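Local coordinates for protein Non-reducing end beta-L-arabinofuranosidase (Bacteroides thetaiotaomicron, PDB 5MQO) that probably hydrolyses glycosidic linkages during the breakdown of plant pectin, as a family GH127 glycoside hydrolase associated with aceric acidase activity, at residues Q290-G295 against W327-T332; Y336-C341 against P603-L608; S349-C354 against Y367-Q372; C383-N388 against Y413-S418. All blocks are in the same frame, centred on the assembly; numbering follows the deposited sequence.

Contact 1: residues Q290-G295 against W327-T332; sequences QYRAMG and WNDIVT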
loop_
_atom_site.group_PDB
_atom_site.type_symbol
_atom_site.label_atom_id
_atom_site.label_comp_id
_atom_site.label_asym_id
_atom_site.label_seq_id
_atom_site.Cartn_x
_atom_site.Cartn_y
_atom_site.Cartn_z
ATOM N N GLN A 290 11.600 17.053 12.759
ATOM C CA GLN A 290 11.803 15.681 12.294
ATOM C C GLN A 290 12.149 15.658 10.840
ATOM O O GLN A 290 11.335 16.086 10.019
ATOM C CB GLN A 290 10.537 14.851 12.477
ATOM C CG GLN A 290 10.186 14.575 13.932
ATOM C CD GLN A 290 8.878 13.809 14.085
ATOM O OE1 GLN A 290 8.573 12.877 13.325
ATOM N NE2 GLN A 290 8.115 14.184 15.098
ATOM N N TYR A 291 13.338 15.160 10.503
ATOM C CA TYR A 291 13.762 15.009 9.099
ATOM C C TYR A 291 14.124 13.546 8.754
ATOM O O TYR A 291 14.762 13.276 7.721
ATOM C CB TYR A 291 14.952 15.941 8.799
ATOM C CG TYR A 291 14.636 17.397 8.897
ATOM C CD1 TYR A 291 14.137 18.104 7.778
ATOM C CD2 TYR A 291 14.821 18.100 10.101
ATOM C CE1 TYR A 291 13.848 19.470 7.843
ATOM C CE2 TYR A 291 14.512 19.477 10.193
ATOM C CZ TYR A 291 14.029 20.159 9.057
ATOM O OH TYR A 291 13.736 21.505 9.102
ATOM N N ARG A 292 13.698 12.613 9.612
ATOM C CA ARG A 292 13.971 11.200 9.450
ATOM C C ARG A 292 12.751 10.360 9.933
ATOM O O ARG A 292 11.928 10.824 10.746
ATOM C CB ARG A 292 15.274 10.877 10.200
ATOM C CG ARG A 292 16.535 11.466 9.548
ATOM C CD ARG A 292 17.817 11.140 10.322
ATOM N NE ARG A 292 19.081 11.248 9.547
ATOM C CZ ARG A 292 20.307 10.914 10.012
ATOM N NH1 ARG A 292 20.474 10.457 11.259
ATOM N NH2 ARG A 292 21.389 11.024 9.224
ATOM N N ALA A 293 12.621 9.141 9.407
ATOM C CA ALA A 293 11.604 8.180 9.873
ATOM C C ALA A 293 11.991 7.668 11.231
ATOM O O ALA A 293 13.171 7.494 11.482
ATOM C CB ALA A 293 11.479 7.013 8.912
ATOM N N MET A 294 11.017 7.347 12.084
ATOM C CA MET A 294 11.318 7.169 13.490
ATOM C C MET A 294 10.965 5.881 14.221
ATOM O O MET A 294 11.885 5.155 14.698
ATOM C CB MET A 294 10.694 8.317 14.236
ATOM C CG MET A 294 11.427 8.643 15.514
ATOM S SD MET A 294 11.284 10.386 15.813
ATOM C CE MET A 294 12.616 11.115 14.838
ATOM N N GLY A 295 9.679 5.609 14.424
ATOM C CA GLY A 295 9.360 4.614 15.491
ATOM C C GLY A 295 8.487 3.480 15.035
ATOM O O GLY A 295 8.812 2.835 14.067
ATOM N N TRP A 327 10.657 10.970 3.475
ATOM C CA TRP A 327 10.353 10.038 2.394
ATOM C C TRP A 327 11.679 9.471 1.945
ATOM O O TRP A 327 11.859 8.270 1.896
ATOM C CB TRP A 327 9.612 10.718 1.230
ATOM C CG TRP A 327 9.409 9.822 0.056
ATOM C CD1 TRP A 327 8.388 8.949 -0.138
ATOM C CD2 TRP A 327 10.258 9.712 -1.087
ATOM N NE1 TRP A 327 8.554 8.278 -1.337
ATOM C CE2 TRP A 327 9.701 8.733 -1.936
ATOM C CE3 TRP A 327 11.449 10.344 -1.480
ATOM C CZ2 TRP A 327 10.299 8.376 -3.175
ATOM C CZ3 TRP A 327 12.047 9.982 -2.714
ATOM C CH2 TRP A 327 11.467 9.008 -3.537
ATOM N N ASN A 328 12.610 10.366 1.682
ATOM C CA ASN A 328 13.942 10.013 1.279
ATOM C C ASN A 328 14.619 9.013 2.217
ATOM O O ASN A 328 15.214 8.061 1.759
ATOM C CB ASN A 328 14.789 11.291 1.192
ATOM C CG ASN A 328 16.066 11.087 0.423
ATOM O OD1 ASN A 328 17.114 10.734 1.000
ATOM N ND2 ASN A 328 15.986 11.286 -0.906
ATOM N N ASP A 329 14.520 9.245 3.521
ATOM C CA ASP A 329 15.093 8.365 4.568
ATOM C C ASP A 329 14.526 6.939 4.498
ATOM O O ASP A 329 15.258 5.955 4.424
ATOM C CB ASP A 329 14.802 8.931 5.962
ATOM C CG ASP A 329 15.480 8.130 7.063
ATOM O OD1 ASP A 329 16.560 7.557 6.791
ATOM O OD2 ASP A 329 14.946 8.067 8.197
ATOM N N ILE A 330 13.213 6.852 4.485
ATOM C CA ILE A 330 12.535 5.607 4.306
ATOM C C ILE A 330 13.019 4.851 3.059
ATOM O O ILE A 330 13.402 3.684 3.127
ATOM C CB ILE A 330 11.002 5.841 4.201
ATOM C CG1 ILE A 330 10.413 6.277 5.557
ATOM C CG2 ILE A 330 10.298 4.580 3.735
ATOM C CD1 ILE A 330 9.110 7.037 5.459
ATOM N N VAL A 331 12.988 5.512 1.918
ATOM C CA VAL A 331 13.055 4.817 0.647
ATOM C C VAL A 331 14.480 4.467 0.285
ATOM O O VAL A 331 14.731 3.432 -0.329
ATOM C CB VAL A 331 12.366 5.664 -0.455
ATOM C CG1 VAL A 331 12.872 5.349 -1.857
ATOM C CG2 VAL A 331 10.861 5.466 -0.364
ATOM N N THR A 332 15.423 5.318 0.635
ATOM C CA THR A 332 16.810 5.019 0.301
ATOM C C THR A 332 17.556 4.287 1.462
ATOM O O THR A 332 18.703 3.803 1.287
ATOM C CB THR A 332 17.515 6.315 -0.122
ATOM O OG1 THR A 332 17.664 7.167 1.007
ATOM C CG2 THR A 332 16.701 7.033 -1.225
#
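A293 and D329 make the one hydrogen bond between loop 290-295 and helix segment 327-332. A293 N donates to D329 OD2 at 2.8 Å. The bond is somewhat bent, with 146° at the hydrogen. It uses the anti lone pair of OD2, the one turned away from OD1. D329 can reach the loop because CG stands opposite its own backbone N (chi1 -175°), which carries the carboxylate out from the helix.

Charge is dealt with nearby along the chain. D329 OD1 makes a salt bridge with R333 and OD2 makes one with K334. R292 does not join them. Its NE stays 5.3 Å from D329 OD1, and its extended chain runs at about a right angle to the D329 side chain. Only the start of R292 touches the acid, with CB 3.5 Å from D329 OD2.

The apolar part is small. A293 CB meets I330 CG1 at 3.6 Å, and I330 CD1 lies a little farther off. Y367 and Y304 also touch both A293 and I330, so the methyl and the isoleucine share a buried patch.

A leucine in place of D329 would probably leave A293 N without its acceptor and the side chains of R333 and K334 without this counter-charge. The loop is thus tied to helix 317-333 through a buried carboxylate that accepts one backbone N-H and meets two basic side chains, which would be expected to favour its ionised form.

Contact 2: residues Y336-C341 against P603-L608; sequences YVTGAC and PLVYCL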
loop_
_atom_site.group_PDB
_atom_site.type_symbol
_atom_site.label_atom_id
_atom_site.label_comp_id
_atom_site.label_asym_id
_atom_site.label_seq_id
_atom_site.Cartn_x
_atom_site.Cartn_y
_atom_site.Cartn_z
ATOM N N TYR A 336 12.169 -2.166 3.055
ATOM C CA TYR A 336 12.434 -3.430 2.384
ATOM C C TYR A 336 12.102 -3.333 0.875
ATOM O O TYR A 336 11.281 -2.511 0.458
ATOM C CB TYR A 336 11.685 -4.552 3.064
ATOM C CG TYR A 336 12.230 -4.841 4.408
ATOM C CD1 TYR A 336 11.770 -4.178 5.543
ATOM C CD2 TYR A 336 13.208 -5.798 4.567
ATOM C CE1 TYR A 336 12.281 -4.477 6.816
ATOM C CE2 TYR A 336 13.740 -6.099 5.812
ATOM C CZ TYR A 336 13.277 -5.451 6.943
ATOM O OH TYR A 336 13.823 -5.774 8.178
ATOM N N VAL A 337 12.734 -4.182 0.072
ATOM C CA VAL A 337 12.533 -4.211 -1.393
ATOM C C VAL A 337 11.084 -4.448 -1.859
ATOM O O VAL A 337 10.742 -4.108 -2.973
ATOM C CB VAL A 337 13.486 -5.247 -2.027
ATOM C CG1 VAL A 337 13.049 -6.660 -1.646
ATOM C CG2 VAL A 337 13.581 -5.091 -3.544
ATOM N N THR A 338 10.251 -5.010 -0.988
ATOM C CA THR A 338 8.811 -5.159 -1.180
ATOM C C THR A 338 7.964 -3.942 -0.781
ATOM O O THR A 338 6.727 -3.990 -0.849
ATOM C CB THR A 338 8.309 -6.335 -0.312
ATOM O OG1 THR A 338 8.572 -6.081 1.074
ATOM C CG2 THR A 338 9.001 -7.624 -0.700
ATOM N N GLY A 339 8.611 -2.864 -0.345
ATOM C CA GLY A 339 7.908 -1.644 0.129
ATOM C C GLY A 339 7.546 -1.660 1.611
ATOM O O GLY A 339 7.064 -0.669 2.146
ATOM N N ALA A 340 7.825 -2.770 2.289
ATOM C CA ALA A 340 7.344 -2.953 3.650
ATOM C C ALA A 340 8.217 -2.147 4.581
ATOM O O ALA A 340 9.358 -1.855 4.242
ATOM C CB ALA A 340 7.329 -4.422 4.050
ATOM N N CYS A 341 7.658 -1.779 5.727
ATOM C CA CYS A 341 8.324 -0.914 6.642
ATOM C C CYS A 341 8.273 -1.475 8.074
ATOM O O CYS A 341 7.223 -1.892 8.553
ATOM C CB CYS A 341 7.690 0.480 6.565
ATOM S SG CYS A 341 7.793 1.273 4.931
ATOM N N PRO A 603 7.071 -5.299 -11.822
ATOM C CA PRO A 603 6.827 -4.778 -10.477
ATOM C C PRO A 603 6.795 -5.812 -9.365
ATOM O O PRO A 603 6.694 -5.424 -8.179
ATOM C CB PRO A 603 5.451 -4.140 -10.601
ATOM C CG PRO A 603 4.735 -5.023 -11.573
ATOM C CD PRO A 603 5.791 -5.553 -12.530
ATOM N N LEU A 604 6.883 -7.094 -9.709
ATOM C CA LEU A 604 6.775 -8.146 -8.698
ATOM C C LEU A 604 8.133 -8.555 -8.195
ATOM O O LEU A 604 9.012 -8.903 -8.967
ATOM C CB LEU A 604 6.055 -9.377 -9.243
ATOM C CG LEU A 604 4.599 -9.138 -9.676
ATOM C CD1 LEU A 604 3.997 -10.424 -10.220
ATOM C CD2 LEU A 604 3.721 -8.589 -8.557
ATOM N N VAL A 605 8.301 -8.514 -6.890
ATOM C CA VAL A 605 9.466 -9.116 -6.226
ATOM C C VAL A 605 9.195 -10.598 -6.179
ATOM O O VAL A 605 8.081 -11.025 -5.830
ATOM C CB VAL A 605 9.644 -8.549 -4.795
ATOM C CG1 VAL A 605 10.721 -9.301 -4.004
ATOM C CG2 VAL A 605 9.935 -7.062 -4.903
ATOM N N TYR A 606 10.191 -11.376 -6.566
ATOM C CA TYR A 606 10.061 -12.818 -6.506
ATOM C C TYR A 606 10.764 -13.372 -5.270
ATOM O O TYR A 606 11.643 -12.728 -4.684
ATOM C CB TYR A 606 10.583 -13.469 -7.791
ATOM C CG TYR A 606 9.534 -13.529 -8.880
ATOM C CD1 TYR A 606 9.201 -12.390 -9.619
ATOM C CD2 TYR A 606 8.870 -14.705 -9.156
ATOM C CE1 TYR A 606 8.224 -12.425 -10.596
ATOM C CE2 TYR A 606 7.913 -14.766 -10.140
ATOM C CZ TYR A 606 7.587 -13.620 -10.863
ATOM O OH TYR A 606 6.619 -13.654 -11.838
ATOM N N CYS A 607 10.358 -14.589 -4.911
ATOM C CA CYS A 607 10.964 -15.352 -3.820
ATOM C C CYS A 607 11.075 -16.800 -4.187
ATOM O O CYS A 607 10.555 -17.214 -5.218
ATOM C CB CYS A 607 10.088 -15.250 -2.575
ATOM S SG CYS A 607 8.492 -16.071 -2.718
ATOM N N LEU A 608 11.744 -17.554 -3.316
ATOM C CA LEU A 608 11.897 -19.018 -3.414
ATOM C C LEU A 608 11.312 -19.703 -2.178
ATOM O O LEU A 608 11.674 -19.319 -1.061
ATOM C CB LEU A 608 13.383 -19.372 -3.534
ATOM C CG LEU A 608 13.801 -20.856 -3.516
ATOM C CD1 LEU A 608 13.131 -21.654 -4.622
ATOM C CD2 LEU A 608 15.314 -21.004 -3.643
#
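G339 N donates to Y336 O at 2.8 Å and closes the type I beta turn whose two middle residues, V337 and T338, both touch V605. The backbone of G339 has positive phi (88°). A CB there would press on the carbonyl O of T338, so the turn suits a glycine.

Across the contact everything is van der Waals touch. V605 is the one strand residue involved, and its two methyls divide the work. With CG1 opposite the backbone N (chi1 172°), the methyls diverge, CG1 to the turn side chains and CG2 to the turn backbone. CG2 rests 3.6 Å from V337 O. CG1 lies 4.2 Å from V337 CG1 and 4.1 Å from T338 CG2. The side chains of T338 and V605 cross at about a right angle.

The loop belongs to the catalytic domain and the strand to the C-terminal domain, so the valine is part of an interdomain seam. Helix 402-416 runs beside both pieces: N414 accepts from V605 N, donates to P603 O and touches T338. Strand 690-697 is also close, with W693 against V337 and V692 against V605.

Contact 3: residues S349-C354 against Y367-Q372; sequences SPDGTC and YGRPYQ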
loop_
_atom_site.group_PDB
_atom_site.type_symbol
_atom_site.label_atom_id
_atom_site.label_comp_id
_atom_site.label_asym_id
_atom_site.label_seq_id
_atom_site.Cartn_x
_atom_site.Cartn_y
_atom_site.Cartn_z
ATOM N N SER A 349 15.851 3.409 20.366
ATOM C CA SER A 349 16.058 4.617 19.566
ATOM C C SER A 349 16.583 5.796 20.438
ATOM O O SER A 349 16.043 6.071 21.525
ATOM C CB SER A 349 14.747 5.030 18.909
ATOM O OG SER A 349 14.951 6.090 17.998
ATOM N N PRO A 350 17.667 6.450 20.035
ATOM C CA PRO A 350 18.618 5.966 19.037
ATOM C C PRO A 350 19.469 4.715 19.458
ATOM O O PRO A 350 19.526 4.341 20.646
ATOM C CB PRO A 350 19.521 7.175 18.862
ATOM C CG PRO A 350 19.589 7.771 20.229
ATOM C CD PRO A 350 18.238 7.542 20.849
ATOM N N ASP A 351 20.139 4.125 18.464
ATOM C CA ASP A 351 20.902 2.863 18.588
ATOM C C ASP A 351 22.396 3.137 18.399
ATOM O O ASP A 351 22.879 3.333 17.273
ATOM C CB ASP A 351 20.410 1.831 17.534
ATOM C CG ASP A 351 21.011 0.432 17.710
ATOM O OD1 ASP A 351 21.831 0.213 18.603
ATOM O OD2 ASP A 351 20.653 -0.473 16.939
ATOM N N GLY A 352 23.108 3.152 19.521
ATOM C CA GLY A 352 24.571 3.209 19.547
ATOM C C GLY A 352 25.194 4.568 19.334
ATOM O O GLY A 352 26.381 4.642 19.094
ATOM N N THR A 353 24.398 5.636 19.427
ATOM C CA THR A 353 24.870 7.019 19.211
ATOM C C THR A 353 24.859 7.918 20.470
ATOM O O THR A 353 25.536 8.943 20.484
ATOM C CB THR A 353 24.004 7.744 18.157
ATOM O OG1 THR A 353 22.651 7.760 18.603
ATOM C CG2 THR A 353 24.061 7.072 16.807
ATOM N N CYS A 354 24.104 7.546 21.508
ATOM C CA CYS A 354 23.807 8.444 22.608
ATOM C C CYS A 354 24.466 8.033 23.940
ATOM O O CYS A 354 24.549 6.848 24.301
ATOM C CB CYS A 354 22.300 8.531 22.773
ATOM S SG CYS A 354 21.748 9.761 23.954
ATOM N N TYR A 367 10.755 1.160 12.751
ATOM C CA TYR A 367 11.888 1.481 11.915
ATOM C C TYR A 367 13.139 1.245 12.737
ATOM O O TYR A 367 13.098 1.382 13.926
ATOM C CB TYR A 367 11.806 2.948 11.455
ATOM C CG TYR A 367 10.842 3.207 10.314
ATOM C CD1 TYR A 367 11.083 2.667 9.048
ATOM C CD2 TYR A 367 9.691 4.007 10.477
ATOM C CE1 TYR A 367 10.213 2.890 7.975
ATOM C CE2 TYR A 367 8.826 4.242 9.405
ATOM C CZ TYR A 367 9.097 3.674 8.151
ATOM O OH TYR A 367 8.279 3.869 7.059
ATOM N N GLY A 368 14.238 0.877 12.088
ATOM C CA GLY A 368 15.553 0.619 12.737
ATOM C C GLY A 368 16.564 1.641 12.284
ATOM O O GLY A 368 16.160 2.717 11.792
ATOM N N ARG A 369 17.855 1.326 12.471
ATOM C CA ARG A 369 18.979 2.134 11.972
ATOM C C ARG A 369 18.947 2.174 10.458
ATOM O O ARG A 369 18.413 1.256 9.838
ATOM C CB ARG A 369 20.333 1.516 12.341
ATOM C CG ARG A 369 20.741 1.564 13.827
ATOM C CD ARG A 369 22.196 1.088 14.051
ATOM N NE ARG A 369 22.561 0.017 13.110
ATOM C CZ ARG A 369 22.324 -1.272 13.302
ATOM N NH1 ARG A 369 21.768 -1.709 14.419
ATOM N NH2 ARG A 369 22.662 -2.146 12.378
ATOM N N PRO A 370 19.527 3.218 9.845
ATOM C CA PRO A 370 19.688 3.202 8.402
ATOM C C PRO A 370 20.368 1.902 7.915
ATOM O O PRO A 370 21.265 1.367 8.593
ATOM C CB PRO A 370 20.597 4.418 8.125
ATOM C CG PRO A 370 20.572 5.266 9.351
ATOM C CD PRO A 370 19.844 4.532 10.427
ATOM N N TYR A 371 19.918 1.395 6.769
ATOM C CA TYR A 371 20.369 0.127 6.225
ATOM C C TYR A 371 20.279 -1.096 7.164
ATOM O O TYR A 371 20.974 -2.102 6.930
ATOM C CB TYR A 371 21.791 0.279 5.685
ATOM C CG TYR A 371 21.955 1.518 4.877
ATOM C CD1 TYR A 371 21.398 1.625 3.591
ATOM C CD2 TYR A 371 22.619 2.623 5.402
ATOM C CE1 TYR A 371 21.523 2.804 2.851
ATOM C CE2 TYR A 371 22.775 3.786 4.663
ATOM C CZ TYR A 371 22.216 3.879 3.392
ATOM O OH TYR A 371 22.360 5.058 2.707
ATOM N N GLN A 372 19.454 -1.050 8.205
ATOM C CA GLN A 372 19.275 -2.227 9.052
ATOM C C GLN A 372 18.043 -2.968 8.553
ATOM O O GLN A 372 16.909 -2.639 8.932
ATOM C CB GLN A 372 19.148 -1.852 10.530
ATOM C CG GLN A 372 18.847 -3.020 11.454
ATOM C CD GLN A 372 18.685 -2.608 12.899
ATOM O OE1 GLN A 372 18.368 -1.446 13.234
ATOM N NE2 GLN A 372 18.896 -3.568 13.782
#
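Two torsions bring D351 and R369 together. D351 holds CG opposite its backbone N (chi1 -172°), and R369 bends at chi3 (-34°) so that its guanidinium folds back to the acid. R369 NH1 then donates to D351 OD2 at 3.0 Å in a salt bridge. OD2 lies in the guanidinium plane, at its edge. The same approach is not flat for the acid: NH1 comes to OD2 from above the carboxylate plane, and the two planes stand 67° apart.

The aliphatic parts run close as well. D351 CB is 3.7 Å from R369 CG, and OD2 is 3.6 Å from R369 CD.

R369 opens a type II beta turn that ends at Q372. Backbone hydrogen bonds between S349 and Q361 pair the short strands 347-349 and 361-364. Strand 347-349 leads into the D351 loop, and strand 361-364 returns toward R369. The salt bridge therefore joins the loops that follow these two strands, on the surface of the catalytic domain.

Q372 braces the turn. Its OE1 accepts from R369 N at 2.9 Å, in the carbonyl plane, and also sits 3.6 Å above one face of the R369 guanidinium, toward its rim. Y371, a middle residue of the turn, stacks its ring on H587.

Contact 4: residues C383-N388 against Y413-S418; sequences CANIGN and YNSVLS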
loop_
_atom_site.group_PDB
_atom_site.type_symbol
_atom_site.label_atom_id
_atom_site.label_comp_id
_atom_site.label_asym_id
_atom_site.label_seq_id
_atom_site.Cartn_x
_atom_site.Cartn_y
_atom_site.Cartn_z
ATOM N N CYS A 383 -0.255 -3.141 7.879
ATOM C CA CYS A 383 -0.813 -1.800 7.939
ATOM C C CYS A 383 0.261 -0.736 7.795
ATOM O O CYS A 383 -0.033 0.363 7.354
ATOM C CB CYS A 383 -1.586 -1.582 9.253
ATOM S SG CYS A 383 -3.143 -2.515 9.401
ATOM N N ALA A 384 1.489 -1.045 8.191
ATOM C CA ALA A 384 2.616 -0.107 8.033
ATOM C C ALA A 384 2.907 0.054 6.554
ATOM O O ALA A 384 3.294 1.147 6.094
ATOM C CB ALA A 384 3.876 -0.613 8.753
ATOM N N ASN A 385 2.720 -1.050 5.827
ATOM C CA ASN A 385 3.029 -1.110 4.410
ATOM C C ASN A 385 1.907 -0.361 3.641
ATOM O O ASN A 385 2.168 0.378 2.717
ATOM C CB ASN A 385 3.175 -2.559 3.981
ATOM C CG ASN A 385 4.036 -3.387 4.948
ATOM O OD1 ASN A 385 4.774 -2.843 5.764
ATOM N ND2 ASN A 385 3.922 -4.715 4.868
ATOM N N ILE A 386 0.671 -0.512 4.103
ATOM C CA ILE A 386 -0.474 0.272 3.624
ATOM C C ILE A 386 -0.254 1.745 3.929
ATOM O O ILE A 386 -0.693 2.607 3.182
ATOM C CB ILE A 386 -1.804 -0.195 4.288
ATOM C CG1 ILE A 386 -2.143 -1.619 3.832
ATOM C CG2 ILE A 386 -2.967 0.774 3.998
ATOM C CD1 ILE A 386 -3.309 -2.260 4.550
ATOM N N GLY A 387 0.376 2.020 5.061
ATOM C CA GLY A 387 0.700 3.382 5.438
ATOM C C GLY A 387 1.663 4.020 4.458
ATOM O O GLY A 387 1.415 5.115 3.976
ATOM N N ASN A 388 2.758 3.325 4.166
ATOM C CA ASN A 388 3.730 3.796 3.181
ATOM C C ASN A 388 3.045 4.005 1.810
ATOM O O ASN A 388 3.372 4.953 1.094
ATOM C CB ASN A 388 4.868 2.797 3.056
ATOM C CG ASN A 388 6.078 3.356 2.321
ATOM O OD1 ASN A 388 6.425 4.546 2.414
ATOM N ND2 ASN A 388 6.768 2.474 1.614
ATOM N N TYR A 413 1.440 -4.527 -4.652
ATOM C CA TYR A 413 1.662 -5.945 -5.028
ATOM C C TYR A 413 2.484 -6.724 -3.965
ATOM O O TYR A 413 2.225 -7.888 -3.715
ATOM C CB TYR A 413 2.340 -6.114 -6.396
ATOM C CG TYR A 413 1.556 -5.679 -7.628
ATOM C CD1 TYR A 413 0.676 -6.535 -8.280
ATOM C CD2 TYR A 413 1.739 -4.423 -8.174
ATOM C CE1 TYR A 413 -0.043 -6.122 -9.423
ATOM C CE2 TYR A 413 1.046 -4.019 -9.313
ATOM C CZ TYR A 413 0.164 -4.865 -9.939
ATOM O OH TYR A 413 -0.503 -4.371 -11.047
ATOM N N ASN A 414 3.443 -6.098 -3.317
ATOM C CA ASN A 414 4.465 -6.884 -2.607
ATOM C C ASN A 414 4.424 -6.866 -1.071
ATOM O O ASN A 414 5.020 -7.744 -0.454
ATOM C CB ASN A 414 5.856 -6.439 -3.071
ATOM C CG ASN A 414 5.990 -6.511 -4.552
ATOM O OD1 ASN A 414 5.926 -7.582 -5.110
ATOM N ND2 ASN A 414 6.096 -5.378 -5.203
ATOM N N SER A 415 3.776 -5.866 -0.463
ATOM C CA SER A 415 3.667 -5.809 0.994
ATOM C C SER A 415 2.276 -5.513 1.535
ATOM O O SER A 415 2.107 -5.362 2.736
ATOM C CB SER A 415 4.678 -4.809 1.526
ATOM O OG SER A 415 4.578 -3.553 0.893
ATOM N N VAL A 416 1.279 -5.466 0.663
ATOM C CA VAL A 416 -0.126 -5.293 1.063
ATOM C C VAL A 416 -0.900 -6.536 0.606
ATOM O O VAL A 416 -1.519 -7.228 1.424
ATOM C CB VAL A 416 -0.710 -4.011 0.430
ATOM C CG1 VAL A 416 -2.202 -3.889 0.683
ATOM C CG2 VAL A 416 0.012 -2.790 0.973
ATOM N N LEU A 417 -0.830 -6.830 -0.694
ATOM C CA LEU A 417 -1.427 -8.026 -1.235
ATOM C C LEU A 417 -0.828 -9.302 -0.610
ATOM O O LEU A 417 -1.506 -10.343 -0.536
ATOM C CB LEU A 417 -1.299 -8.019 -2.760
ATOM C CG LEU A 417 -1.849 -9.181 -3.587
ATOM C CD1 LEU A 417 -3.348 -9.369 -3.448
ATOM C CD2 LEU A 417 -1.485 -8.957 -5.032
ATOM N N SER A 418 0.412 -9.233 -0.127
ATOM C CA SER A 418 1.013 -10.384 0.579
ATOM C C SER A 418 0.304 -10.681 1.896
ATOM O O SER A 418 0.386 -11.772 2.424
ATOM C CB SER A 418 2.473 -10.110 0.877
ATOM O OG SER A 418 2.556 -9.054 1.810
#
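N385 lays its amide edge-on to the backbone of S415. N385 ND2 donates to S415 O at 2.9 Å, and the bond is nearly straight (163°). The acceptor lies in the amide plane of N385. The donor lies in the carbonyl plane of S415, on a lone pair, so both flat groups are well turned for the bond.

N385 CG is beside its own backbone N (chi1 -46°), which keeps the side chain close against the other helix. N385 CB is 3.2 Å from S415 O. S415 CB sits 3.4 Å from N385 ND2. S415 OG passes near N385 CB but is hydrogen-bonded to T338 O. The other end of the amide is held too, since N385 OD1 accepts from C341 N. An alanine in place of N385 would probably leave S415 O without this donor and C341 N without its acceptor, and would open a gap between helix and loop.

At the next residue of each segment, the I386 and V416 side chains cross at about a right angle. I386 CG1 meets both valine methyls, 3.8 Å from V416 CG2 and 3.9 Å from V416 CG1. T462, T465 and L466 of helix 458-466 cover this apolar pair.

C383 is disulfide-bonded to C458 of that same helix. Helices 382-399 and 402-416 are consecutive and run antiparallel in the GH127 catalytic domain. That family belongs to the six-hairpin glycosidase clan, consistent with a helical-barrel core.

How the contacts relate
Contacts 2 and 4 are the closest pair, with centres about 10 Å apart. Contact 4 is nested in the long loop that contact 2 closes, and its centre lies about 4 Å from the centre of the chain. The centres of contacts 1 and 3 are about 12 Å apart and lie to the same side of the chain's centre. They meet through Y367: Y367 N probably donates a hydrogen bond to G295 O, 2.9 Å away. The Y367 hydroxyl reaches contact 2 as well, with OH 3.4 Å from C341 SG. Contacts 3 and 4 do not touch. Contacts 1, 3 and 4 stay within the catalytic domain, while contact 2 joins it to the C-terminal domain.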